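Local coordinates for protein aldehyde dehydrogenase (Staphylococcus aureus, PDB 6K0Z) that oxidises 4,4'-diaponeurosporen-4-al to 4,4'-diaponeurosporenoic acid, probably with NAD+, in the biosynthesis of the virulence-linked carotenoid pigment staphyloxanthin, at residues Y56-K61 and P151-V156; K92-P97 and S105-E110; V214-G219 and S417-Y422; P254-V259 and P350-Q355. The protein carries 1 engineered substitution. All coordinates share one frame; numbering follows the deposited sequence.

Overall arrangement
From the N terminus, the chain leaves 56-61 at the end of helix 48-59, turns through the hairpin of interaction 2 (92-97 with 105-110), and comes back at 151-156 to close interaction 1, so the hairpin sits wholly within that first loop. The next loop opens at 214-219 and closes only at 417-422 as interaction 3; interaction 4, 254-259 with 350-355, falls inside it. No two loops cross. Interaction 1 joins two helices, while interactions 2 and 3 reach one extended mixed sheet and both touch the second subunit. Interaction 4 pairs strands of a second sheet, its centre about 49 Å from that of interaction 2.

Interaction 1 of 4, residues Y56-K61 and P151-V156; sequences YTDLGK and PNVARV
Pro151, the first residue of helix 151-164, touches the side chain of Asp58 through CD, which lies 3.6 Å from Asp58 OD1. At Asn152 the amide comes up nearly parallel to that carboxylate, the two planes only 9° apart. The same oxygen, Asp58 OD1, stands 3.4 Å from Asn152 OD1 as modelled, a meeting of two acceptors and not a bond. Asn152 OD1 also brushes the hydroxyl of Thr57, whose OG1 is 3.5 Å away and has a weak hydrogen bond of its own to Ala54 O, back in its own helix.

The two helices involved, 48-59 and 151-164, lie next to each other in the aldehyde dehydrogenase fold; the second follows strand 141-145 of the large mixed sheet, in the part of the fold that forms the Rossmann-like NAD-binding domain in this family. The joint is made one residue further on. Val153 N donates to Asp58 OD2 over 3.0 Å, nearly straight at 162°, and reaches that oxygen almost head-on to its C-O bond. Asp58 CG is turned anti to the carbonyl carbon (chi1 -69°), which points the carboxylate out of its helix at the backbone of the other. A carboxylate at the N-terminal end of a helix is probably stabilised by that end. Val153 CG2 lies close to the same oxygen, 3.2 Å from Asp58 OD2, while the valine also covers Ala54 and Leu55. Beyond it, Arg155 turns off to a salt bridge with Glu174.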
loop_
_atom_site.group_PDB
_atom_site.type_symbol
_atom_site.label_atom_id
_atom_site.label_comp_id
_atom_site.label_asym_id
_atom_site.label_seq_id
_atom_site.Cartn_x
_atom_site.Cartn_y
_atom_site.Cartn_z
ATOM N N TYR A 56 -28.186 -20.056 -1.029
ATOM C CA TYR A 56 -28.903 -20.841 -2.027
ATOM C C TYR A 56 -30.043 -20.048 -2.661
ATOM O O TYR A 56 -30.255 -20.150 -3.874
ATOM C CB TYR A 56 -29.427 -22.149 -1.434
ATOM C CG TYR A 56 -30.151 -22.988 -2.472
ATOM C CD1 TYR A 56 -29.451 -23.860 -3.301
ATOM C CD2 TYR A 56 -31.526 -22.889 -2.639
ATOM C CE1 TYR A 56 -30.101 -24.617 -4.260
ATOM C CE2 TYR A 56 -32.185 -23.641 -3.595
ATOM C CZ TYR A 56 -31.468 -24.505 -4.404
ATOM O OH TYR A 56 -32.112 -25.263 -5.358
ATOM N N THR A 57 -30.802 -19.266 -1.876
ATOM C CA THR A 57 -31.909 -18.533 -2.488
ATOM C C THR A 57 -31.418 -17.363 -3.335
ATOM O O THR A 57 -32.105 -16.947 -4.275
ATOM C CB THR A 57 -32.916 -18.015 -1.450
ATOM O OG1 THR A 57 -32.411 -16.823 -0.825
ATOM C CG2 THR A 57 -33.310 -19.063 -0.425
ATOM N N ASP A 58 -30.248 -16.810 -3.021
ATOM C CA ASP A 58 -29.731 -15.680 -3.784
ATOM C C ASP A 58 -28.867 -16.098 -4.964
ATOM O O ASP A 58 -28.901 -15.434 -6.008
ATOM C CB ASP A 58 -28.922 -14.748 -2.878
ATOM C CG ASP A 58 -29.787 -14.011 -1.875
ATOM O OD1 ASP A 58 -31.007 -13.856 -2.118
ATOM O OD2 ASP A 58 -29.231 -13.552 -0.855
ATOM N N LEU A 59 -28.095 -17.183 -4.827
ATOM C CA LEU A 59 -27.133 -17.580 -5.849
ATOM C C LEU A 59 -27.255 -19.038 -6.274
ATOM O O LEU A 59 -26.371 -19.530 -6.990
ATOM C CB LEU A 59 -25.705 -17.323 -5.366
ATOM C CG LEU A 59 -25.325 -15.868 -5.117
ATOM C CD1 LEU A 59 -24.114 -15.794 -4.208
ATOM C CD2 LEU A 59 -25.033 -15.216 -6.442
ATOM N N GLY A 60 -28.305 -19.743 -5.850
ATOM C CA GLY A 60 -28.460 -21.151 -6.169
ATOM C C GLY A 60 -27.251 -21.957 -5.747
ATOM O O GLY A 60 -26.939 -22.997 -6.333
ATOM N N LYS A 61 -26.555 -21.473 -4.726
ATOM C CA LYS A 61 -25.272 -22.040 -4.340
ATOM C C LYS A 61 -25.492 -23.239 -3.429
ATOM O O LYS A 61 -26.029 -23.096 -2.325
ATOM C CB LYS A 61 -24.417 -20.979 -3.653
ATOM C CG LYS A 61 -22.924 -21.226 -3.796
ATOM C CD LYS A 61 -22.090 -20.199 -3.049
ATOM C CE LYS A 61 -21.958 -18.907 -3.833
ATOM N NZ LYS A 61 -20.678 -18.207 -3.529
ATOM N N PRO A 151 -29.928 -9.999 -1.324
ATOM C CA PRO A 151 -30.509 -9.277 -0.175
ATOM C C PRO A 151 -30.625 -10.113 1.087
ATOM O O PRO A 151 -30.396 -9.596 2.189
ATOM C CB PRO A 151 -31.891 -8.846 -0.698
ATOM C CG PRO A 151 -31.862 -9.113 -2.201
ATOM C CD PRO A 151 -30.915 -10.242 -2.387
ATOM N N ASN A 152 -30.997 -11.384 0.966
ATOM C CA ASN A 152 -31.150 -12.207 2.159
ATOM C C ASN A 152 -29.802 -12.496 2.800
ATOM O O ASN A 152 -29.689 -12.507 4.032
ATOM C CB ASN A 152 -31.888 -13.496 1.816
ATOM C CG ASN A 152 -33.274 -13.231 1.251
ATOM O OD1 ASN A 152 -33.592 -13.641 0.133
ATOM N ND2 ASN A 152 -34.108 -12.538 2.024
ATOM N N VAL A 153 -28.762 -12.705 1.988
ATOM C CA VAL A 153 -27.418 -12.814 2.547
ATOM C C VAL A 153 -27.064 -11.540 3.297
ATOM O O VAL A 153 -26.526 -11.585 4.411
ATOM C CB VAL A 153 -26.389 -13.123 1.447
ATOM C CG1 VAL A 153 -25.004 -13.097 2.039
ATOM C CG2 VAL A 153 -26.658 -14.471 0.838
ATOM N N ALA A 154 -27.393 -10.386 2.712
ATOM C CA ALA A 154 -27.083 -9.108 3.342
ATOM C C ALA A 154 -27.713 -9.001 4.728
ATOM O O ALA A 154 -27.048 -8.614 5.696
ATOM C CB ALA A 154 -27.553 -7.961 2.446
ATOM N N ARG A 155 -28.998 -9.348 4.842
ATOM C CA ARG A 155 -29.692 -9.243 6.121
ATOM C C ARG A 155 -29.215 -10.279 7.126
ATOM O O ARG A 155 -29.118 -9.979 8.324
ATOM C CB ARG A 155 -31.191 -9.393 5.924
ATOM C CG ARG A 155 -31.912 -9.499 7.247
ATOM C CD ARG A 155 -32.188 -8.135 7.846
ATOM N NE ARG A 155 -32.309 -7.122 6.814
ATOM C CZ ARG A 155 -33.484 -6.678 6.374
ATOM N NH1 ARG A 155 -33.523 -5.752 5.415
ATOM N NH2 ARG A 155 -34.648 -7.154 6.861
ATOM N N VAL A 156 -28.930 -11.498 6.670
ATOM C CA VAL A 156 -28.338 -12.496 7.553
ATOM C C VAL A 156 -27.017 -11.990 8.116
ATOM O O VAL A 156 -26.665 -12.268 9.270
ATOM C CB VAL A 156 -28.162 -13.824 6.802
ATOM C CG1 VAL A 156 -27.309 -14.762 7.615
ATOM C CG2 VAL A 156 -29.517 -14.431 6.497
#

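Interaction 2 of 4, residues K92-P97 and S105-E110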
loop_
_atom_site.group_PDB
_atom_site.type_symbol
_atom_site.label_atom_id
_atom_site.label_comp_id
_atom_site.label_asym_id
_atom_site.label_seq_id
_atom_site.Cartn_x
_atom_site.Cartn_y
_atom_site.Cartn_z
ATOM N N LYS A 92 7.756 -5.224 16.935
ATOM C CA LYS A 92 8.940 -5.857 16.371
ATOM C C LYS A 92 10.178 -5.036 16.712
ATOM O O LYS A 92 10.200 -3.822 16.480
ATOM C CB LYS A 92 8.791 -5.996 14.854
ATOM C CG LYS A 92 10.043 -6.438 14.138
ATOM C CD LYS A 92 10.005 -7.923 13.817
ATOM C CE LYS A 92 11.184 -8.309 12.937
ATOM N NZ LYS A 92 11.431 -7.278 11.879
ATOM N N ASN A 93 11.198 -5.690 17.279
ATOM C CA ASN A 93 12.478 -5.025 17.512
ATOM C C ASN A 93 13.357 -5.145 16.278
ATOM O O ASN A 93 13.324 -6.151 15.560
ATOM C CB ASN A 93 13.215 -5.600 18.721
ATOM C CG ASN A 93 12.297 -5.890 19.885
ATOM O OD1 ASN A 93 11.710 -6.968 19.968
ATOM N ND2 ASN A 93 12.153 -4.926 20.789
ATOM N N VAL A 94 14.142 -4.105 16.032
ATOM C CA VAL A 94 14.822 -3.919 14.763
ATOM C C VAL A 94 16.294 -3.687 15.041
ATOM O O VAL A 94 16.642 -2.865 15.892
ATOM C CB VAL A 94 14.229 -2.734 13.985
ATOM C CG1 VAL A 94 15.031 -2.487 12.724
ATOM C CG2 VAL A 94 12.752 -2.989 13.684
ATOM N N ASP A 95 17.155 -4.402 14.333
ATOM C CA ASP A 95 18.582 -4.179 14.500
ATOM C C ASP A 95 18.928 -2.724 14.199
ATOM O O ASP A 95 18.469 -2.162 13.206
ATOM C CB ASP A 95 19.362 -5.129 13.592
ATOM C CG ASP A 95 19.256 -6.577 14.046
ATOM O OD1 ASP A 95 18.489 -6.852 14.992
ATOM O OD2 ASP A 95 19.950 -7.436 13.476
ATOM N N THR A 96 19.698 -2.101 15.084
ATOM C CA THR A 96 20.140 -0.723 14.914
ATOM C C THR A 96 21.589 -0.687 14.411
ATOM O O THR A 96 22.375 -1.592 14.716
ATOM C CB THR A 96 20.039 0.041 16.249
ATOM O OG1 THR A 96 18.784 -0.251 16.883
ATOM C CG2 THR A 96 20.149 1.529 16.042
ATOM N N PRO A 97 21.958 0.317 13.603
ATOM C CA PRO A 97 23.363 0.445 13.185
ATOM C C PRO A 97 24.283 0.772 14.353
ATOM O O PRO A 97 23.882 1.385 15.343
ATOM C CB PRO A 97 23.339 1.586 12.164
ATOM C CG PRO A 97 21.960 1.542 11.604
ATOM C CD PRO A 97 21.066 1.119 12.745
ATOM N N SER A 105 15.505 0.422 18.311
ATOM C CA SER A 105 14.677 0.582 17.124
ATOM C C SER A 105 13.523 -0.407 17.173
ATOM O O SER A 105 13.731 -1.592 17.460
ATOM C CB SER A 105 15.502 0.376 15.839
ATOM O OG SER A 105 16.441 1.428 15.652
ATOM N N TYR A 106 12.307 0.077 16.885
ATOM C CA TYR A 106 11.102 -0.738 16.976
ATOM C C TYR A 106 10.141 -0.390 15.851
ATOM O O TYR A 106 10.206 0.690 15.255
ATOM C CB TYR A 106 10.358 -0.546 18.310
ATOM C CG TYR A 106 11.208 -0.581 19.557
ATOM C CD1 TYR A 106 11.934 0.536 19.960
ATOM C CD2 TYR A 106 11.254 -1.712 20.357
ATOM C CE1 TYR A 106 12.698 0.516 21.110
ATOM C CE2 TYR A 106 12.017 -1.744 21.511
ATOM C CZ TYR A 106 12.740 -0.628 21.881
ATOM O OH TYR A 106 13.504 -0.654 23.030
ATOM N N ILE A 107 9.213 -1.305 15.599
ATOM C CA ILE A 107 8.079 -1.059 14.726
ATOM C C ILE A 107 6.842 -1.530 15.469
ATOM O O ILE A 107 6.707 -2.726 15.765
ATOM C CB ILE A 107 8.208 -1.779 13.378
ATOM C CG1 ILE A 107 9.336 -1.159 12.557
ATOM C CG2 ILE A 107 6.884 -1.708 12.617
ATOM C CD1 ILE A 107 9.762 -2.005 11.395
ATOM N N LYS A 108 5.938 -0.600 15.766
ATOM C CA LYS A 108 4.693 -0.919 16.444
ATOM C C LYS A 108 3.606 -1.129 15.400
ATOM O O LYS A 108 3.579 -0.442 14.375
ATOM C CB LYS A 108 4.329 0.206 17.410
ATOM C CG LYS A 108 2.930 0.115 18.003
ATOM C CD LYS A 108 2.816 0.936 19.264
ATOM C CE LYS A 108 1.669 0.464 20.132
ATOM N NZ LYS A 108 0.363 1.096 19.745
ATOM N N LYS A 109 2.738 -2.103 15.641
ATOM C CA LYS A 109 1.666 -2.439 14.708
ATOM C C LYS A 109 0.366 -1.883 15.280
ATOM O O LYS A 109 -0.234 -2.489 16.171
ATOM C CB LYS A 109 1.574 -3.945 14.489
ATOM C CG LYS A 109 2.917 -4.687 14.419
ATOM C CD LYS A 109 3.526 -4.632 13.035
ATOM C CE LYS A 109 4.623 -5.664 12.879
ATOM N NZ LYS A 109 4.120 -6.888 12.184
ATOM N N GLU A 110 -0.082 -0.741 14.752
ATOM C CA GLU A 110 -1.234 -0.039 15.301
ATOM C C GLU A 110 -2.361 0.084 14.274
ATOM O O GLU A 110 -2.111 0.122 13.061
ATOM C CB GLU A 110 -0.834 1.356 15.804
ATOM C CG GLU A 110 -0.875 2.437 14.747
ATOM C CD GLU A 110 -0.291 3.759 15.243
ATOM O OE1 GLU A 110 0.118 3.810 16.425
ATOM O OE2 GLU A 110 -0.303 4.755 14.479
#
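Lys92 and Ile107 satisfy each other's backbone in both directions: Lys92 N gives to Ile107 O at 3.0 Å, and Ile107 N gives to Lys92 O at 2.8 Å, the second lying in the carbonyl plane. Lys92 O also takes a CA-H contact from Tyr106. Further along, Val94 N donates to Ser105 O over 2.9 Å, but from above the carbonyl plane (42° out of it), a bent bond at the end of the pairing.

This is an antiparallel beta hairpin of strands 92-94 and 104-118, in the part of aldehyde dehydrogenases that reaches out to other subunits. Asn93 and Tyr106 form its non-hydrogen-bonded pair; Tyr106 turns its own backbone bonds to Tyr437 on strand 432-439. Asn93 ND2 lies obliquely against the Tyr106 ring, 3.3 Å from CE2, and the amide and ring planes are 63° apart.

Toward the loop of the hairpin, Thr96 OG1 and Ser105 OG are hydrogen-bonded at 3.1 Å. Thr96 OG1 also bonds to Thr103 O, and Ser105 OG takes its strongest partner from across the dimer, Asn406 ND2 of the second subunit. On the same face as Ser105, Val94 CG2 rests 3.9 Å from Ile107 CD1.

Interaction 3 of 4, residues V214-G219 and S417-Y422; sequences VTLEMG and SGMGRY
Three backbone bonds join Leu216 and Met218 to Ser417 and Met419. Met419 N gives to Leu216 O at 2.9 Å, and Met218 N to Ser417 O at 2.9 Å; the return bond, Leu216 N to Met419 O, is weak. These two short strands, 214-217 and 418-419, pair antiparallel, with Glu217 opposite Gly418 as the non-hydrogen-bonded pair. A water beside the pairing donates to two carbonyls, Leu216 O at 2.6 Å and Gly420 O, so Leu216 O accepts from both Met419 N and the water. Ser417 CA adds a CA-H contact to Gly219 O.

The apolar contacts are those of Met419 with Leu216 and Val214. Met419 CG is 4.2 Å from Leu216 CB, where a chi1 of 57° wedges it between backbone N and carbonyl carbon; its SD comes near Val214 CG2. Two further methyls meet backbone atoms: Met218 CE rests on Gly418 CA at 3.5 Å, and Thr215 offers CG2 to Met419 O at 3.4 Å, leaving its hydroxyl to Tyr190.

The aromatic contact is on the Glu217 side. The Glu217 carboxylate comes to the edge of the Tyr422 ring, OE2 being 3.0 Å from Tyr422 CD1, with carboxylate and ring planes 70° apart. Phe192 meets that same ring edge-to-face. Arg421 instead leaves for a salt bridge with Glu434 of the second subunit.

Glu217 is predicted to be an active-site residue, and Gly219 lies close to Ser251, at the position predicted for the catalytic cysteine and probably the engineered substitution: this strand end is consistent with the glutamate-bearing side of the active site in this family.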
loop_
_atom_site.group_PDB
_atom_site.type_symbol
_atom_site.label_atom_id
_atom_site.label_comp_id
_atom_site.label_asym_id
_atom_site.label_seq_id
_atom_site.Cartn_x
_atom_site.Cartn_y
_atom_site.Cartn_z
ATOM N N VAL A 214 -6.549 3.065 0.308
ATOM C CA VAL A 214 -7.532 2.070 -0.103
ATOM C C VAL A 214 -6.859 0.794 -0.589
ATOM O O VAL A 214 -5.705 0.793 -1.024
ATOM C CB VAL A 214 -8.455 2.606 -1.211
ATOM C CG1 VAL A 214 -9.328 3.713 -0.693
ATOM C CG2 VAL A 214 -7.607 3.082 -2.374
ATOM N N THR A 215 -7.614 -0.300 -0.515
ATOM C CA THR A 215 -7.339 -1.532 -1.239
ATOM C C THR A 215 -8.502 -1.775 -2.186
ATOM O O THR A 215 -9.647 -1.920 -1.745
ATOM C CB THR A 215 -7.162 -2.720 -0.287
ATOM O OG1 THR A 215 -5.948 -2.563 0.454
ATOM C CG2 THR A 215 -7.095 -4.027 -1.054
ATOM N N LEU A 216 -8.220 -1.785 -3.481
ATOM C CA LEU A 216 -9.215 -2.076 -4.504
ATOM C C LEU A 216 -8.924 -3.448 -5.093
ATOM O O LEU A 216 -7.770 -3.752 -5.420
ATOM C CB LEU A 216 -9.199 -1.015 -5.605
ATOM C CG LEU A 216 -9.318 0.420 -5.115
ATOM C CD1 LEU A 216 -8.997 1.397 -6.242
ATOM C CD2 LEU A 216 -10.717 0.668 -4.532
ATOM N N GLU A 217 -9.960 -4.277 -5.204
ATOM C CA GLU A 217 -9.847 -5.588 -5.839
ATOM C C GLU A 217 -10.943 -5.678 -6.887
ATOM O O GLU A 217 -12.097 -5.986 -6.560
ATOM C CB GLU A 217 -9.960 -6.706 -4.833
ATOM C CG GLU A 217 -8.932 -6.548 -3.771
ATOM C CD GLU A 217 -8.283 -7.851 -3.448
ATOM O OE1 GLU A 217 -8.734 -8.883 -3.999
ATOM O OE2 GLU A 217 -7.309 -7.831 -2.671
ATOM N N MET A 218 -10.579 -5.425 -8.135
ATOM C CA MET A 218 -11.525 -5.283 -9.221
ATOM C C MET A 218 -11.431 -6.550 -10.100
ATOM O O MET A 218 -11.363 -7.632 -9.542
ATOM C CB MET A 218 -11.341 -3.933 -9.910
ATOM C CG MET A 218 -11.700 -2.770 -8.959
ATOM S SD MET A 218 -10.877 -1.175 -9.237
ATOM C CE MET A 218 -9.156 -1.671 -9.183
ATOM N N GLY A 219 -11.450 -6.450 -11.423
ATOM C CA GLY A 219 -11.424 -7.667 -12.219
ATOM C C GLY A 219 -10.607 -7.495 -13.475
ATOM O O GLY A 219 -9.463 -7.043 -13.406
ATOM N N SER A 417 -6.546 -4.394 -12.456
ATOM C CA SER A 417 -7.216 -5.432 -11.696
ATOM C C SER A 417 -7.273 -5.123 -10.210
ATOM O O SER A 417 -8.097 -5.718 -9.508
ATOM C CB SER A 417 -6.529 -6.784 -11.922
ATOM O OG SER A 417 -5.113 -6.688 -11.858
ATOM N N GLY A 418 -6.432 -4.228 -9.709
ATOM C CA GLY A 418 -6.516 -3.867 -8.310
ATOM C C GLY A 418 -5.197 -3.378 -7.751
ATOM O O GLY A 418 -4.160 -3.413 -8.409
ATOM N N MET A 419 -5.276 -2.897 -6.513
ATOM C CA MET A 419 -4.115 -2.483 -5.741
ATOM C C MET A 419 -4.315 -2.928 -4.299
ATOM O O MET A 419 -5.436 -2.895 -3.784
ATOM C CB MET A 419 -3.899 -0.966 -5.808
ATOM C CG MET A 419 -5.092 -0.151 -5.343
ATOM S SD MET A 419 -4.779 1.624 -5.401
ATOM C CE MET A 419 -4.613 1.854 -7.165
ATOM N N GLY A 420 -3.237 -3.352 -3.657
ATOM C CA GLY A 420 -3.343 -3.909 -2.325
ATOM C C GLY A 420 -3.591 -5.397 -2.369
ATOM O O GLY A 420 -3.655 -6.020 -3.432
ATOM N N ARG A 421 -3.741 -5.985 -1.182
ATOM C CA ARG A 421 -3.865 -7.439 -1.092
ATOM C C ARG A 421 -4.286 -7.834 0.317
ATOM O O ARG A 421 -4.114 -7.068 1.267
ATOM C CB ARG A 421 -2.552 -8.128 -1.449
ATOM C CG ARG A 421 -1.450 -7.787 -0.484
ATOM C CD ARG A 421 -0.220 -7.343 -1.228
ATOM N NE ARG A 421 0.775 -6.744 -0.338
ATOM C CZ ARG A 421 1.883 -7.352 0.068
ATOM N NH1 ARG A 421 2.730 -6.727 0.872
ATOM N NH2 ARG A 421 2.146 -8.582 -0.337
ATOM N N TYR A 422 -4.813 -9.047 0.443
ATOM C CA TYR A 422 -5.235 -9.559 1.747
ATOM C C TYR A 422 -5.126 -11.085 1.733
ATOM O O TYR A 422 -4.369 -11.652 0.939
ATOM C CB TYR A 422 -6.643 -9.034 2.105
ATOM C CG TYR A 422 -7.767 -9.541 1.234
ATOM C CD1 TYR A 422 -7.795 -9.258 -0.115
ATOM C CD2 TYR A 422 -8.822 -10.269 1.772
ATOM C CE1 TYR A 422 -8.818 -9.707 -0.914
ATOM C CE2 TYR A 422 -9.859 -10.719 0.975
ATOM C CZ TYR A 422 -9.845 -10.432 -0.366
ATOM O OH TYR A 422 -10.853 -10.860 -1.188
HETATM O O HOH W 1 -5.986 -5.593 -4.806
#

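Interaction 4 of 4, residues P254-V259 and P350-Q355; sequences PDYILV and PILTYQ
Ile257 and Ile351 lie side by side and point the same way, Ile257 CD1 3.9 Å from Ile351 CG1. Next to them Val259 CG1 presses on Ile351 CG2 at 3.5 Å. On the other face, Leu258 CD2 crosses to Leu352 CB at 4.1 Å, and Tyr256 CB covers Pro350 CG. The Tyr354 ring turns its edge to the backbone, with CE2 3.5 Å from Leu258 O.

Between these faces runs parallel pairing. Ile257 N gives to Pro350 O; Leu352 N gives to Ile257 O; Val259 N gives to Leu352 O at 2.9 Å and a nearly straight 174°. The last bond, Tyr354 N to Val259 O, comes from above the carbonyl plane and is more bent. At the polar edge, Asp255 makes a salt bridge to Lys221 and accepts from Ile344 N.

Strand 256-260 is held between 348-354 and 223-226, in a parallel part of the sheet, Leu258 bonding through its backbone to Val224 and Val226 on strand 223-226; helix 264-279 packs over Ile257 and Val259, and helix 357-366 over Leu258, Leu352 and Tyr354.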
loop_
_atom_site.group_PDB
_atom_site.type_symbol
_atom_site.label_atom_id
_atom_site.label_comp_id
_atom_site.label_asym_id
_atom_site.label_seq_id
_atom_site.Cartn_x
_atom_site.Cartn_y
_atom_site.Cartn_z
ATOM N N PRO A 254 -11.270 -18.460 -14.960
ATOM C CA PRO A 254 -10.803 -18.303 -16.344
ATOM C C PRO A 254 -11.893 -17.664 -17.185
ATOM O O PRO A 254 -12.998 -18.193 -17.313
ATOM C CB PRO A 254 -10.494 -19.739 -16.786
ATOM C CG PRO A 254 -11.221 -20.620 -15.816
ATOM C CD PRO A 254 -11.262 -19.866 -14.523
ATOM N N ASP A 255 -11.578 -16.500 -17.737
ATOM C CA ASP A 255 -12.520 -15.789 -18.585
ATOM C C ASP A 255 -12.462 -16.234 -20.040
ATOM O O ASP A 255 -13.483 -16.179 -20.734
ATOM C CB ASP A 255 -12.261 -14.289 -18.501
ATOM C CG ASP A 255 -13.363 -13.485 -19.115
ATOM O OD1 ASP A 255 -13.380 -13.322 -20.357
ATOM O OD2 ASP A 255 -14.226 -13.032 -18.341
ATOM N N TYR A 256 -11.296 -16.660 -20.526
ATOM C CA TYR A 256 -11.183 -17.153 -21.892
ATOM C C TYR A 256 -9.912 -17.976 -22.006
ATOM O O TYR A 256 -8.977 -17.812 -21.219
ATOM C CB TYR A 256 -11.182 -16.010 -22.910
ATOM C CG TYR A 256 -9.991 -15.094 -22.797
ATOM C CD1 TYR A 256 -8.808 -15.373 -23.465
ATOM C CD2 TYR A 256 -10.050 -13.946 -22.022
ATOM C CE1 TYR A 256 -7.720 -14.535 -23.367
ATOM C CE2 TYR A 256 -8.971 -13.106 -21.915
ATOM C CZ TYR A 256 -7.808 -13.403 -22.590
ATOM O OH TYR A 256 -6.727 -12.562 -22.487
ATOM N N ILE A 257 -9.884 -18.855 -23.009
ATOM C CA ILE A 257 -8.779 -19.787 -23.215
ATOM C C ILE A 257 -7.974 -19.350 -24.429
ATOM O O ILE A 257 -8.540 -19.074 -25.495
ATOM C CB ILE A 257 -9.272 -21.232 -23.400
ATOM C CG1 ILE A 257 -10.035 -21.710 -22.167
ATOM C CG2 ILE A 257 -8.095 -22.159 -23.699
ATOM C CD1 ILE A 257 -10.413 -23.174 -22.222
ATOM N N LEU A 258 -6.657 -19.295 -24.268
ATOM C CA LEU A 258 -5.731 -19.194 -25.391
ATOM C C LEU A 258 -5.110 -20.574 -25.557
ATOM O O LEU A 258 -4.175 -20.933 -24.836
ATOM C CB LEU A 258 -4.669 -18.126 -25.154
ATOM C CG LEU A 258 -5.102 -16.662 -25.150
ATOM C CD1 LEU A 258 -3.900 -15.764 -24.919
ATOM C CD2 LEU A 258 -5.784 -16.313 -26.452
ATOM N N VAL A 259 -5.638 -21.346 -26.507
ATOM C CA VAL A 259 -5.241 -22.734 -26.717
ATOM C C VAL A 259 -4.448 -22.825 -28.015
ATOM O O VAL A 259 -4.842 -22.246 -29.036
ATOM C CB VAL A 259 -6.461 -23.673 -26.736
ATOM C CG1 VAL A 259 -7.455 -23.252 -27.793
ATOM C CG2 VAL A 259 -6.032 -25.096 -26.962
ATOM N N PRO A 350 -15.365 -18.613 -23.871
ATOM C CA PRO A 350 -14.872 -18.481 -25.243
ATOM C C PRO A 350 -13.469 -19.049 -25.351
ATOM O O PRO A 350 -12.638 -18.877 -24.456
ATOM C CB PRO A 350 -14.887 -16.966 -25.484
ATOM C CG PRO A 350 -14.702 -16.388 -24.145
ATOM C CD PRO A 350 -15.426 -17.311 -23.189
ATOM N N ILE A 351 -13.210 -19.731 -26.461
ATOM C CA ILE A 351 -11.930 -20.376 -26.703
ATOM C C ILE A 351 -11.339 -19.828 -27.994
ATOM O O ILE A 351 -11.997 -19.833 -29.041
ATOM C CB ILE A 351 -12.077 -21.904 -26.752
ATOM C CG1 ILE A 351 -12.543 -22.413 -25.385
ATOM C CG2 ILE A 351 -10.762 -22.540 -27.108
ATOM C CD1 ILE A 351 -13.786 -23.257 -25.425
ATOM N N LEU A 352 -10.098 -19.354 -27.911
ATOM C CA LEU A 352 -9.388 -18.738 -29.020
ATOM C C LEU A 352 -8.121 -19.534 -29.305
ATOM O O LEU A 352 -7.551 -20.164 -28.410
ATOM C CB LEU A 352 -9.040 -17.275 -28.697
ATOM C CG LEU A 352 -10.168 -16.246 -28.528
ATOM C CD1 LEU A 352 -10.938 -16.415 -27.225
ATOM C CD2 LEU A 352 -9.611 -14.837 -28.622
ATOM N N THR A 353 -7.672 -19.504 -30.557
ATOM C CA THR A 353 -6.516 -20.279 -30.992
ATOM C C THR A 353 -5.286 -19.391 -31.120
ATOM O O THR A 353 -5.384 -18.198 -31.425
ATOM C CB THR A 353 -6.795 -20.971 -32.330
ATOM O OG1 THR A 353 -6.439 -20.110 -33.421
ATOM C CG2 THR A 353 -8.262 -21.292 -32.452
ATOM N N TYR A 354 -4.120 -19.982 -30.884
ATOM C CA TYR A 354 -2.864 -19.274 -31.081
ATOM C C TYR A 354 -1.851 -20.228 -31.691
ATOM O O TYR A 354 -1.930 -21.446 -31.504
ATOM C CB TYR A 354 -2.331 -18.661 -29.770
ATOM C CG TYR A 354 -1.552 -19.611 -28.883
ATOM C CD1 TYR A 354 -0.182 -19.782 -29.046
ATOM C CD2 TYR A 354 -2.182 -20.315 -27.861
ATOM C CE1 TYR A 354 0.534 -20.643 -28.236
ATOM C CE2 TYR A 354 -1.474 -21.173 -27.041
ATOM C CZ TYR A 354 -0.118 -21.338 -27.235
ATOM O OH TYR A 354 0.585 -22.196 -26.421
ATOM N N GLN A 355 -0.897 -19.656 -32.429
ATOM C CA GLN A 355 0.149 -20.422 -33.097
ATOM C C GLN A 355 1.456 -20.404 -32.314
ATOM O O GLN A 355 1.934 -21.449 -31.859
ATOM C CB GLN A 355 0.376 -19.875 -34.514
ATOM C CG GLN A 355 -0.363 -20.638 -35.590
ATOM C CD GLN A 355 -0.292 -19.979 -36.960
ATOM O OE1 GLN A 355 0.740 -19.427 -37.351
ATOM N NE2 GLN A 355 -1.395 -20.039 -37.699
#